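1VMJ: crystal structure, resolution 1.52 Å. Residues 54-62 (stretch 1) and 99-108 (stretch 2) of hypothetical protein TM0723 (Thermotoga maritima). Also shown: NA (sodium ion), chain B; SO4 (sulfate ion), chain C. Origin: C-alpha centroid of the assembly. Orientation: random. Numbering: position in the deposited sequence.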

# COMPACT_ATOMS: atom_id res chain seq x y z
N ASN A 54 -10.10 -1.25 -4.39
CA ASN A 54 -9.00 -2.04 -4.89
C ASN A 54 -9.23 -2.58 -6.28
O ASN A 54 -10.34 -2.85 -6.67
CB ASN A 54 -8.62 -3.16 -3.92
CG ASN A 54 -9.66 -4.28 -3.85
OD1 ASN A 54 -10.54 -4.26 -2.98
ND2 ASN A 54 -9.56 -5.28 -4.75
N ALA A 55 -8.12 -2.75 -7.01
CA ALA A 55 -8.13 -3.47 -8.27
C ALA A 55 -8.38 -4.94 -7.95
O ALA A 55 -7.69 -5.51 -7.12
CB ALA A 55 -6.84 -3.28 -8.97
N MET A 56 -9.34 -5.55 -8.64
CA MET A 56 -9.64 -6.97 -8.47
C MET A 56 -8.78 -7.83 -9.37
O MET A 56 -8.81 -9.05 -9.28
CB MET A 56 -11.11 -7.24 -8.75
CG MET A 56 -12.01 -6.46 -7.84
SD MET A 56 -13.76 -6.93 -7.97
CE MET A 56 -13.84 -8.36 -6.92
N HIS A 57 -8.03 -7.18 -10.25
CA HIS A 57 -7.10 -7.85 -11.17
C HIS A 57 -5.70 -7.53 -10.75
O HIS A 57 -5.42 -6.47 -10.20
CB HIS A 57 -7.42 -7.42 -12.60
CG HIS A 57 -8.76 -7.90 -13.04
ND1 HIS A 57 -8.94 -9.03 -13.81
CD2 HIS A 57 -9.99 -7.43 -12.75
CE1 HIS A 57 -10.25 -9.22 -13.96
NE2 HIS A 57 -10.90 -8.27 -13.33
N ILE A 58 -4.80 -8.46 -11.02
CA ILE A 58 -3.44 -8.41 -10.48
C ILE A 58 -2.45 -7.73 -11.42
O ILE A 58 -1.24 -7.77 -11.19
CB ILE A 58 -2.98 -9.84 -10.04
CG1 ILE A 58 -3.04 -10.81 -11.23
CG2 ILE A 58 -3.85 -10.35 -8.89
CD1 ILE A 58 -2.50 -12.19 -10.94
N THR A 59 -3.01 -7.08 -12.45
CA THR A 59 -2.28 -6.31 -13.43
C THR A 59 -2.78 -4.87 -13.52
O THR A 59 -2.58 -4.18 -14.53
CB THR A 59 -2.41 -6.95 -14.81
OG1 THR A 59 -3.79 -7.17 -15.09
CG2 THR A 59 -1.66 -8.25 -14.84
N ALA A 60 -3.43 -4.41 -12.45
CA ALA A 60 -3.95 -3.07 -12.39
C ALA A 60 -3.91 -2.56 -10.96
O ALA A 60 -3.69 -3.30 -10.00
CB ALA A 60 -5.34 -3.03 -12.94
N SER A 61 -4.08 -1.25 -10.83
CA SER A 61 -3.93 -0.54 -9.55
C SER A 61 -5.09 0.36 -9.25
O SER A 61 -5.75 0.83 -10.16
CB SER A 61 -2.68 0.35 -9.59
OG SER A 61 -1.51 -0.43 -9.67
N VAL A 62 -5.28 0.63 -7.97
CA VAL A 62 -6.03 1.81 -7.52
C VAL A 62 -5.10 2.62 -6.61
O VAL A 62 -4.46 2.08 -5.72
CB VAL A 62 -7.30 1.45 -6.79
CG1 VAL A 62 -7.97 2.68 -6.24
CG2 VAL A 62 -8.26 0.73 -7.73
N ASP A 99 1.92 -11.84 -22.32
CA ASP A 99 2.87 -10.76 -22.49
C ASP A 99 2.73 -9.70 -21.42
O ASP A 99 3.29 -8.61 -21.54
CB ASP A 99 2.76 -10.15 -23.90
CG ASP A 99 1.47 -9.36 -24.12
OD1 ASP A 99 0.81 -8.94 -23.16
OD2 ASP A 99 1.15 -9.11 -25.32
N ASN A 100 2.03 -10.04 -20.35
CA ASN A 100 1.70 -9.03 -19.35
C ASN A 100 2.53 -9.06 -18.06
O ASN A 100 2.17 -8.38 -17.12
CB ASN A 100 0.20 -9.08 -19.02
CG ASN A 100 -0.22 -10.35 -18.28
OD1 ASN A 100 0.61 -11.17 -17.88
ND2 ASN A 100 -1.52 -10.47 -18.03
N ALA A 101 3.67 -9.75 -18.05
CA ALA A 101 4.51 -9.76 -16.84
C ALA A 101 4.76 -8.36 -16.28
O ALA A 101 4.61 -8.12 -15.07
CB ALA A 101 5.80 -10.51 -17.10
N ASP A 102 5.08 -7.42 -17.16
CA ASP A 102 5.38 -6.05 -16.73
C ASP A 102 4.24 -5.40 -15.98
O ASP A 102 4.47 -4.58 -15.09
CB ASP A 102 5.75 -5.16 -17.90
CG ASP A 102 4.54 -4.76 -18.75
OD1 ASP A 102 3.94 -5.64 -19.43
OD2 ASP A 102 4.15 -3.57 -18.67
N ALA A 103 3.00 -5.76 -16.35
CA ALA A 103 1.83 -5.15 -15.74
C ALA A 103 1.70 -5.55 -14.27
O ALA A 103 1.24 -4.77 -13.44
CB ALA A 103 0.56 -5.50 -16.50
N HIS A 104 2.12 -6.77 -13.94
CA HIS A 104 2.10 -7.24 -12.55
C HIS A 104 3.10 -6.44 -11.73
O HIS A 104 2.85 -6.12 -10.56
CB HIS A 104 2.49 -8.70 -12.47
CG HIS A 104 1.55 -9.62 -13.18
ND1 HIS A 104 0.53 -10.29 -12.54
CD2 HIS A 104 1.51 -10.03 -14.47
CE1 HIS A 104 -0.11 -11.05 -13.41
NE2 HIS A 104 0.47 -10.91 -14.58
N LEU A 105 4.23 -6.12 -12.34
CA LEU A 105 5.27 -5.29 -11.70
C LEU A 105 4.86 -3.82 -11.56
O LEU A 105 4.99 -3.25 -10.48
CB LEU A 105 6.62 -5.43 -12.45
CG LEU A 105 7.11 -6.86 -12.66
CD1 LEU A 105 8.46 -6.83 -13.34
CD2 LEU A 105 7.13 -7.68 -11.42
N LYS A 106 4.35 -3.23 -12.63
CA LYS A 106 3.89 -1.85 -12.61
C LYS A 106 2.82 -1.65 -11.53
O LYS A 106 2.84 -0.67 -10.79
CB LYS A 106 3.37 -1.42 -13.99
CG LYS A 106 4.41 -1.21 -15.06
CD LYS A 106 3.75 -0.67 -16.32
CE LYS A 106 4.76 -0.18 -17.35
NZ LYS A 106 5.54 -1.28 -17.91
N ARG A 107 1.87 -2.58 -11.45
CA ARG A 107 0.79 -2.43 -10.46
C ARG A 107 1.37 -2.49 -9.06
O ARG A 107 0.85 -1.82 -8.16
CB ARG A 107 -0.34 -3.45 -10.68
CG ARG A 107 -0.39 -4.68 -9.76
CD ARG A 107 -0.86 -4.39 -8.37
NE ARG A 107 -1.26 -5.58 -7.61
CZ ARG A 107 -2.48 -6.07 -7.57
NH1 ARG A 107 -3.48 -5.50 -8.22
NH2 ARG A 107 -2.74 -7.14 -6.84
N THR A 108 2.42 -3.29 -8.87
CA THR A 108 3.05 -3.39 -7.58
C THR A 108 3.61 -2.04 -7.14
O THR A 108 3.43 -1.65 -5.98
CB THR A 108 4.12 -4.49 -7.61
OG1 THR A 108 3.50 -5.73 -7.95
CG2 THR A 108 4.81 -4.61 -6.26
NA NA B . -0.23 -12.41 -15.90
S SO4 C . -5.68 -10.52 -14.14
O1 SO4 C . -6.87 -10.72 -14.95
O2 SO4 C . -4.72 -11.59 -14.30
O3 SO4 C . -6.04 -10.50 -12.71
O4 SO4 C . -5.14 -9.25 -14.52
O HOH W 1 -5.60 -7.36 -6.86
O HOH W 2 -0.95 -13.65 -17.37
O HOH W 3 -2.32 -11.75 -15.85
O HOH W 4 -1.21 -13.74 -14.38

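The firmest polar link between the stretches is the hydrogen bond from Arg107 NH1 to Ala60 O, 2.8 Å long with an N-H...O angle of 158°. Ala60 O lies near the guanidinium plane, at its edge, where the N-H groups point. NH1 also comes within 2.9 Å of His57 O, so two backbone carbonyls of the loop and strand converge on one nitrogen of the cationic guanidinium. At the other terminal nitrogen, Arg107 NH2 donates to water 1 (2.9 Å), which lies 2.8 Å from Ala55 O and is placed to donate to it, extending the arginine's reach to the preceding strand.

The Arg107 side chain starts toward stretch 1 and bends early, with chi1 at 102°, between wells, and chi2 p. Ile58 CA lies over one face of the guanidinium, and Ala55 CB sits at its edge, 4.1 Å from NH1. The 122 Å² of Arg107 covered by stretch 1 is the largest such area in either stretch. At the backbone end of the same residue, Ser61 OG lies 3.1 Å from Arg107 O, at best a weak hydrogen bond.

Around His104 packing adds to the polar contacts. Thr59 CG2 stands 3.5 Å from the ring centroid and 12° off the normal, a CH-pi contact over the face. That leaves His104 NE2 free to bind sodium at 2.1 Å; Asn100 OD1 binds the same ion at 2.5 Å. With chi1 p, Thr59 directs OG1 to sulfate O4 (2.5 Å), so its methyl and hydroxyl serve different partners.

Ile58 CD1 packs 3.6 Å from His104 CE1, while Ala103, whose small side chain points toward stretch 1, admits Thr59 CB to 3.7 Å from its CB. Such close packing accompanies a strand-helix axis approach of 7.2 Å at 15°, nearly parallel, and 420 Å² of buried surface.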